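Local coordinates for protein Niban 2 (Homo sapiens, PDB 7CTP) that may suppress apoptosis and may promote melanoma cell invasion in vitro, combining a PH domain with a large, mostly helical part, at residues A[302-307]-A[527-532]; A[33-38]-A[295-300]; A[42-47]-A[306-311]. All blocks are in the same frame, centred on the assembly; numbering follows the deposited sequence.

Contact 1 (A[302-307]-A[527-532]); sequences AVIRTD and ARFILV
Next to Val-303 and Ile-304, the two residues that meet Phe-529, the carbonyl oxygen of Ala-302 is gripped by two donors of a single residue. The hydroxyl Thr-306 OG1 lies 2.9 Å from Ala-302 O, tilted 27° from the carbonyl plane. Thr-306 N gives the ordinary helical bond to the same Ala-302 O, and the two donors reach it from opposite faces of its plane. This pairing stays within the helix; what touches Phe-529 is the hydrocarbon of Val-303 and Ile-304.

Across the gap the work is done by one ring. Ile-304 lays its CG1 over a face of Phe-529, 3.8 Å from the ring centroid and 16° off the normal, which is a CH-pi contact. The onward chain is nearly extended (chi2 160°), carrying Ile-304 CD1 outward past the CD1-CE1 side of the ring, 3.6 Å from Phe-529 CE1. Val-303 comes at about a right angle to the phenylalanine side chain, and its methyl CG1 approaches the ring obliquely, 3.7 Å from Phe-529 CE2. On the face turned away from Ile-304, the CB of the preceding residue, Arg-528, sits 4.0 Å above the ring plane, so the ring is held between the helix and its own loop.

Around this centre, Ile-311 also packs on Phe-529, and Leu-39 of helix 10-48 touches Ile-304. The loop is docked on helix 260-337 by Phe-529 together with Ile-530, which packs on Ser-314 and Leu-318, and by the bond from Lys-315 NZ to Phe-529 O. It ends at Leu-531, the N-cap position of helix 532-555: a loop packed against the side of a long helix, with an aromatic side chain as the main contact, in the helical part of Niban 2.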
# COMPACT_ATOMS: atom_id res chain seq x y z
N ALA A 302 -27.66 -10.06 -10.18
CA ALA A 302 -29.09 -10.30 -10.24
C ALA A 302 -29.53 -11.26 -9.14
O ALA A 302 -30.57 -11.05 -8.50
CB ALA A 302 -29.49 -10.84 -11.61
N VAL A 303 -28.74 -12.31 -8.89
CA VAL A 303 -29.09 -13.26 -7.84
C VAL A 303 -28.99 -12.60 -6.47
O VAL A 303 -29.87 -12.78 -5.62
CB VAL A 303 -28.20 -14.52 -7.93
CG1 VAL A 303 -28.45 -15.42 -6.73
CG2 VAL A 303 -28.46 -15.27 -9.26
N ILE A 304 -27.92 -11.83 -6.24
CA ILE A 304 -27.75 -11.14 -4.95
C ILE A 304 -28.90 -10.18 -4.69
O ILE A 304 -29.44 -10.12 -3.58
CB ILE A 304 -26.40 -10.40 -4.92
CG1 ILE A 304 -25.25 -11.40 -4.81
CG2 ILE A 304 -26.37 -9.38 -3.77
CD1 ILE A 304 -23.89 -10.82 -5.24
N ARG A 305 -29.28 -9.40 -5.71
CA ARG A 305 -30.34 -8.41 -5.53
C ARG A 305 -31.67 -9.08 -5.25
O ARG A 305 -32.43 -8.64 -4.38
CB ARG A 305 -30.43 -7.51 -6.77
CG ARG A 305 -30.95 -6.11 -6.50
CD ARG A 305 -31.06 -5.32 -7.80
NE ARG A 305 -29.78 -5.14 -8.48
CZ ARG A 305 -28.85 -4.25 -8.13
NH1 ARG A 305 -27.73 -4.15 -8.83
NH2 ARG A 305 -29.05 -3.46 -7.09
N THR A 306 -31.96 -10.16 -5.97
CA THR A 306 -33.23 -10.87 -5.80
C THR A 306 -33.29 -11.61 -4.47
O THR A 306 -34.31 -11.58 -3.76
CB THR A 306 -33.43 -11.85 -6.96
OG1 THR A 306 -33.44 -11.13 -8.19
CG2 THR A 306 -34.74 -12.61 -6.80
N ASP A 307 -32.20 -12.30 -4.11
CA ASP A 307 -32.20 -13.24 -3.00
C ASP A 307 -31.54 -12.68 -1.75
O ASP A 307 -31.31 -13.44 -0.80
CB ASP A 307 -31.51 -14.54 -3.40
CG ASP A 307 -32.33 -15.35 -4.39
OD1 ASP A 307 -33.56 -15.15 -4.45
OD2 ASP A 307 -31.73 -16.18 -5.11
N ALA A 527 -23.44 -20.57 -2.72
CA ALA A 527 -22.06 -20.88 -2.33
C ALA A 527 -21.06 -19.86 -2.88
O ALA A 527 -19.96 -19.74 -2.34
CB ALA A 527 -21.68 -22.29 -2.79
N ARG A 528 -21.41 -19.14 -3.95
CA ARG A 528 -20.53 -18.08 -4.42
C ARG A 528 -20.56 -16.86 -3.51
O ARG A 528 -19.67 -16.01 -3.60
CB ARG A 528 -20.89 -17.64 -5.85
CG ARG A 528 -20.63 -18.66 -6.95
CD ARG A 528 -19.18 -19.14 -6.98
NE ARG A 528 -18.17 -18.12 -7.29
CZ ARG A 528 -17.76 -17.82 -8.53
NH1 ARG A 528 -18.29 -18.44 -9.58
NH2 ARG A 528 -16.81 -16.90 -8.72
N PHE A 529 -21.56 -16.76 -2.64
CA PHE A 529 -21.73 -15.57 -1.81
C PHE A 529 -21.49 -15.82 -0.34
O PHE A 529 -21.40 -14.86 0.42
CB PHE A 529 -23.14 -15.00 -1.98
CG PHE A 529 -23.59 -14.97 -3.40
CD1 PHE A 529 -22.82 -14.31 -4.35
CD2 PHE A 529 -24.73 -15.65 -3.79
CE1 PHE A 529 -23.21 -14.32 -5.69
CE2 PHE A 529 -25.12 -15.65 -5.13
CZ PHE A 529 -24.37 -14.99 -6.07
N ILE A 530 -21.40 -17.08 0.07
CA ILE A 530 -21.23 -17.48 1.46
C ILE A 530 -20.11 -18.51 1.51
O ILE A 530 -20.19 -19.55 0.85
CB ILE A 530 -22.52 -18.07 2.06
CG1 ILE A 530 -23.67 -17.06 1.94
CG2 ILE A 530 -22.28 -18.50 3.51
CD1 ILE A 530 -25.00 -17.60 2.41
N LEU A 531 -19.08 -18.22 2.31
CA LEU A 531 -17.97 -19.15 2.53
C LEU A 531 -17.85 -19.46 4.01
O LEU A 531 -17.93 -18.56 4.85
CB LEU A 531 -16.65 -18.54 2.03
CG LEU A 531 -16.50 -18.41 0.52
CD1 LEU A 531 -15.28 -17.57 0.15
CD2 LEU A 531 -16.41 -19.79 -0.10
N VAL A 532 -17.65 -20.75 4.33
CA VAL A 532 -17.45 -21.14 5.73
C VAL A 532 -16.34 -20.31 6.35
O VAL A 532 -16.47 -19.75 7.45
CB VAL A 532 -17.14 -22.64 5.84
CG1 VAL A 532 -16.66 -22.97 7.25
CG2 VAL A 532 -18.37 -23.47 5.48

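Contact 2 (A[33-38]-A[295-300]); sequences DQYGVA and QVQPAM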
# COMPACT_ATOMS: atom_id res chain seq x y z
N ASP A 33 -13.31 -17.85 -5.42
CA ASP A 33 -14.19 -18.04 -4.27
C ASP A 33 -14.48 -16.71 -3.58
O ASP A 33 -15.63 -16.43 -3.21
CB ASP A 33 -13.57 -19.03 -3.28
CG ASP A 33 -13.75 -20.48 -3.70
OD1 ASP A 33 -14.53 -20.75 -4.64
OD2 ASP A 33 -13.10 -21.35 -3.09
N GLN A 34 -13.45 -15.88 -3.40
CA GLN A 34 -13.63 -14.60 -2.70
C GLN A 34 -14.47 -13.62 -3.51
O GLN A 34 -15.13 -12.76 -2.92
CB GLN A 34 -12.28 -13.95 -2.39
CG GLN A 34 -11.51 -14.54 -1.20
CD GLN A 34 -12.34 -14.63 0.08
OE1 GLN A 34 -12.89 -13.64 0.54
NE2 GLN A 34 -12.42 -15.83 0.64
N TYR A 35 -14.44 -13.71 -4.84
CA TYR A 35 -15.00 -12.64 -5.66
C TYR A 35 -16.48 -12.43 -5.36
O TYR A 35 -16.93 -11.29 -5.15
CB TYR A 35 -14.80 -12.93 -7.14
CG TYR A 35 -14.98 -11.69 -7.98
CD1 TYR A 35 -13.93 -10.81 -8.20
CD2 TYR A 35 -16.22 -11.37 -8.52
CE1 TYR A 35 -14.09 -9.66 -8.96
CE2 TYR A 35 -16.40 -10.22 -9.27
CZ TYR A 35 -15.33 -9.38 -9.49
OH TYR A 35 -15.51 -8.24 -10.24
N GLY A 36 -17.25 -13.51 -5.32
CA GLY A 36 -18.68 -13.36 -5.09
C GLY A 36 -19.01 -12.90 -3.68
O GLY A 36 -20.04 -12.26 -3.46
N VAL A 37 -18.15 -13.23 -2.72
CA VAL A 37 -18.35 -12.76 -1.35
C VAL A 37 -18.13 -11.25 -1.29
O VAL A 37 -18.92 -10.51 -0.70
CB VAL A 37 -17.42 -13.51 -0.38
CG1 VAL A 37 -17.51 -12.91 1.03
CG2 VAL A 37 -17.73 -15.01 -0.36
N ALA A 38 -17.04 -10.78 -1.91
CA ALA A 38 -16.78 -9.35 -1.97
C ALA A 38 -17.92 -8.61 -2.67
O ALA A 38 -18.30 -7.50 -2.26
CB ALA A 38 -15.46 -9.08 -2.68
N GLN A 295 -17.24 -11.27 -16.59
CA GLN A 295 -18.29 -11.71 -17.50
C GLN A 295 -19.52 -12.22 -16.75
O GLN A 295 -20.65 -11.98 -17.19
CB GLN A 295 -17.75 -12.80 -18.43
CG GLN A 295 -18.70 -13.17 -19.55
CD GLN A 295 -18.25 -12.64 -20.89
OE1 GLN A 295 -17.31 -11.85 -20.98
NE2 GLN A 295 -18.91 -13.09 -21.94
N VAL A 296 -19.32 -12.94 -15.65
CA VAL A 296 -20.46 -13.46 -14.91
C VAL A 296 -20.92 -12.54 -13.79
O VAL A 296 -21.95 -12.82 -13.17
CB VAL A 296 -20.19 -14.86 -14.33
CG1 VAL A 296 -19.83 -15.83 -15.45
CG2 VAL A 296 -19.10 -14.80 -13.27
N GLN A 297 -20.21 -11.43 -13.53
CA GLN A 297 -20.61 -10.55 -12.43
C GLN A 297 -22.04 -10.04 -12.57
O GLN A 297 -22.77 -10.02 -11.56
CB GLN A 297 -19.63 -9.38 -12.30
CG GLN A 297 -19.93 -8.48 -11.08
CD GLN A 297 -18.93 -7.36 -10.90
OE1 GLN A 297 -17.75 -7.50 -11.22
NE2 GLN A 297 -19.40 -6.23 -10.36
N PRO A 298 -22.52 -9.62 -13.75
CA PRO A 298 -23.93 -9.18 -13.83
C PRO A 298 -24.91 -10.26 -13.41
O PRO A 298 -25.86 -9.97 -12.67
CB PRO A 298 -24.09 -8.78 -15.30
CG PRO A 298 -22.71 -8.44 -15.76
CD PRO A 298 -21.83 -9.42 -15.04
N ALA A 299 -24.70 -11.51 -13.84
CA ALA A 299 -25.57 -12.60 -13.42
C ALA A 299 -25.56 -12.74 -11.90
O ALA A 299 -26.61 -12.94 -11.28
CB ALA A 299 -25.15 -13.90 -14.09
N MET A 300 -24.38 -12.63 -11.29
CA MET A 300 -24.28 -12.71 -9.84
C MET A 300 -25.02 -11.56 -9.16
O MET A 300 -25.69 -11.77 -8.15
CB MET A 300 -22.81 -12.70 -9.41
CG MET A 300 -22.09 -13.97 -9.72
SD MET A 300 -20.43 -13.85 -9.03
CE MET A 300 -19.72 -15.34 -9.70
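Tyr-35 and Gln-297 bury the most surface here, and they meet through one short hydrogen bond. Tyr-35 OH donates to Gln-297 OE1 across 2.6 Å, with the acceptor at the edge of the ring and in its plane. Seen from the amide, the donor stands well above the carbonyl plane, 39° out of it and off the lone pairs. Ring and amide planes are turned 58° apart, and the two side chains cross at about a right angle. The glutamine chain runs extended from CG, which carries its amide out to the phenol hydroxyl. A second bond, from Gln-297 NE2 to Gln-301 OE1, helps to fix the rotation of the amide.

This is helix-on-helix packing between the long helices 10-48 and 260-337, the second kinked where Pro-298 N has no hydrogen to give and Ala-299 N makes no bond to the preceding turn. One turn beyond Gln-297, the third contributor, Met-300, brings its sulfur near the backbone, SD lying 4.3 Å from Gly-36 CA with no glycine side chain between. Within the two segments, Gly-36 and Met-300 have the nearest CA atoms, 7.4 Å apart. Leu-39 touches both Gln-297 and Met-300.

Contact 3 (A[42-47]-A[306-311]); sequences SMRHEI and TDMDQI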
# COMPACT_ATOMS: atom_id res chain seq x y z
N SER A 42 -20.38 -5.77 -0.86
CA SER A 42 -20.47 -4.42 -1.40
C SER A 42 -21.91 -4.10 -1.75
O SER A 42 -22.42 -3.01 -1.43
CB SER A 42 -19.56 -4.26 -2.62
OG SER A 42 -19.71 -2.98 -3.23
N MET A 43 -22.60 -5.04 -2.40
CA MET A 43 -23.99 -4.79 -2.76
C MET A 43 -24.87 -4.68 -1.53
O MET A 43 -25.82 -3.88 -1.51
CB MET A 43 -24.50 -5.89 -3.68
CG MET A 43 -23.90 -5.80 -5.05
SD MET A 43 -24.64 -7.01 -6.14
CE MET A 43 -26.31 -6.33 -6.32
N ARG A 44 -24.58 -5.45 -0.48
CA ARG A 44 -25.38 -5.33 0.73
C ARG A 44 -25.24 -3.94 1.33
O ARG A 44 -26.23 -3.33 1.76
CB ARG A 44 -25.01 -6.40 1.74
CG ARG A 44 -25.97 -6.46 2.93
CD ARG A 44 -25.58 -7.55 3.90
NE ARG A 44 -26.42 -7.56 5.09
CZ ARG A 44 -26.20 -8.32 6.15
NH1 ARG A 44 -25.15 -9.14 6.16
NH2 ARG A 44 -27.01 -8.27 7.19
N HIS A 45 -24.01 -3.40 1.34
CA HIS A 45 -23.79 -2.05 1.86
C HIS A 45 -24.57 -1.01 1.06
O HIS A 45 -25.22 -0.13 1.64
CB HIS A 45 -22.29 -1.72 1.86
CG HIS A 45 -21.55 -2.29 3.02
ND1 HIS A 45 -22.00 -2.19 4.32
CD2 HIS A 45 -20.37 -2.97 3.08
CE1 HIS A 45 -21.14 -2.78 5.13
NE2 HIS A 45 -20.14 -3.26 4.40
N GLU A 46 -24.52 -1.11 -0.27
CA GLU A 46 -25.20 -0.13 -1.11
C GLU A 46 -26.71 -0.22 -0.94
O GLU A 46 -27.39 0.79 -0.72
CB GLU A 46 -24.80 -0.32 -2.57
CG GLU A 46 -23.34 -0.00 -2.85
CD GLU A 46 -22.90 -0.40 -4.25
OE1 GLU A 46 -23.29 -1.49 -4.71
OE2 GLU A 46 -22.14 0.37 -4.88
N ILE A 47 -27.24 -1.44 -1.02
CA ILE A 47 -28.69 -1.64 -1.02
C ILE A 47 -29.29 -1.30 0.34
O ILE A 47 -30.38 -0.72 0.42
CB ILE A 47 -29.02 -3.08 -1.45
CG1 ILE A 47 -28.78 -3.26 -2.95
CG2 ILE A 47 -30.45 -3.45 -1.07
CD1 ILE A 47 -28.78 -4.70 -3.40
N THR A 306 -31.96 -10.16 -5.97
CA THR A 306 -33.23 -10.87 -5.80
C THR A 306 -33.29 -11.61 -4.47
O THR A 306 -34.31 -11.58 -3.76
CB THR A 306 -33.43 -11.85 -6.96
OG1 THR A 306 -33.44 -11.13 -8.19
CG2 THR A 306 -34.74 -12.61 -6.80
N ASP A 307 -32.20 -12.30 -4.11
CA ASP A 307 -32.20 -13.24 -3.00
C ASP A 307 -31.54 -12.68 -1.75
O ASP A 307 -31.31 -13.44 -0.80
CB ASP A 307 -31.51 -14.54 -3.40
CG ASP A 307 -32.33 -15.35 -4.39
OD1 ASP A 307 -33.56 -15.15 -4.45
OD2 ASP A 307 -31.73 -16.18 -5.11
N MET A 308 -31.27 -11.37 -1.72
CA MET A 308 -30.57 -10.70 -0.62
C MET A 308 -31.01 -11.18 0.76
O MET A 308 -30.18 -11.61 1.58
CB MET A 308 -30.78 -9.19 -0.75
CG MET A 308 -30.20 -8.38 0.38
SD MET A 308 -28.40 -8.48 0.44
CE MET A 308 -27.96 -7.53 -1.01
N ASP A 309 -32.31 -11.12 1.05
CA ASP A 309 -32.78 -11.45 2.39
C ASP A 309 -32.54 -12.91 2.73
O ASP A 309 -32.25 -13.25 3.88
CB ASP A 309 -34.26 -11.10 2.53
CG ASP A 309 -34.51 -9.61 2.48
OD1 ASP A 309 -33.55 -8.83 2.66
OD2 ASP A 309 -35.68 -9.21 2.27
N GLN A 310 -32.67 -13.80 1.74
CA GLN A 310 -32.46 -15.22 1.98
C GLN A 310 -30.97 -15.53 2.17
O GLN A 310 -30.61 -16.41 2.96
CB GLN A 310 -33.04 -16.04 0.83
CG GLN A 310 -34.58 -16.01 0.75
CD GLN A 310 -35.15 -14.60 0.59
OE1 GLN A 310 -34.80 -13.86 -0.34
NE2 GLN A 310 -36.03 -14.21 1.51
N ILE A 311 -30.11 -14.83 1.44
CA ILE A 311 -28.67 -14.99 1.64
C ILE A 311 -28.27 -14.55 3.05
O ILE A 311 -27.51 -15.24 3.74
CB ILE A 311 -27.88 -14.23 0.56
CG1 ILE A 311 -28.20 -14.80 -0.83
CG2 ILE A 311 -26.37 -14.34 0.82
CD1 ILE A 311 -27.59 -14.01 -1.97
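Met-43 is the first residue of helix segment 42-47 to meet Met-308, and it does so through its backbone: Met-43 C lies 4.2 Å from Met-308 CE. Its side chain serves other neighbours on helix 260-337, packing on Gln-301, Ile-304 and Arg-305.

Arg-44 follows, meeting Met-308 with its CA and first methylenes. Met-308 CE settles 3.8 Å from Arg-44 CA, and Met-308 SD runs beside the side chain, 4.0 Å from Arg-44 CG. The two side chains cross at about a right angle. The arginine continues extended past the sulfur and touches Ile-312 further along the other helix, while its NE has a long, weak ion pair with Glu-48. Its charged end is therefore carried beyond the apolar meeting point.

One turn on from Met-43, Ile-47 points its CB toward the second helix and closes the row. Its CD1 and Met-308 CE meet tip to tip at 3.8 Å.

Everything thus converges on one methionine. Met-308 leaves its helix with CG anti to the backbone N (chi1 175°), then bends twice, at chi2 (66°) and again at chi3, which folds the methyl back against the backbone of Met-43 and Arg-44. Phe-40, a turn earlier on helix 10-48, also packs on this methionine. Met-308 sits at a kink, where Asp-309 N and Gln-310 N make no bond to the preceding turn.

The axes of the two short segments pass 11.3 Å apart at an angle of 103°. Between these segments Met-308 supplies the whole contact surface on its side, in near-perpendicular packing of segments of two alpha-helices, 10-48 and 260-337, in the helical part of the protein.

How the contacts relate
Helix 260-337 serves all three contacts, and contacts 2 and 3 both join it to helix 10-48, whereas contact 1 joins it to the loop before helix 532-555. Contacts 1 and 2 are buried; contact 3 is only partly so, with Ile-47 exposed to solvent. Their chemistry differs accordingly: contact 2 alone has a hydrogen bond between its segments, contact 1 relies on an aromatic face, and contact 3 on thioether and aliphatic groups. Contact 1 touches both of the others. Arg-528 packs on Met-300 of contact 2, while Ile-304 meets Met-43 and Phe-529 meets Ile-311 of contact 3, joining the three into one continuous packed region.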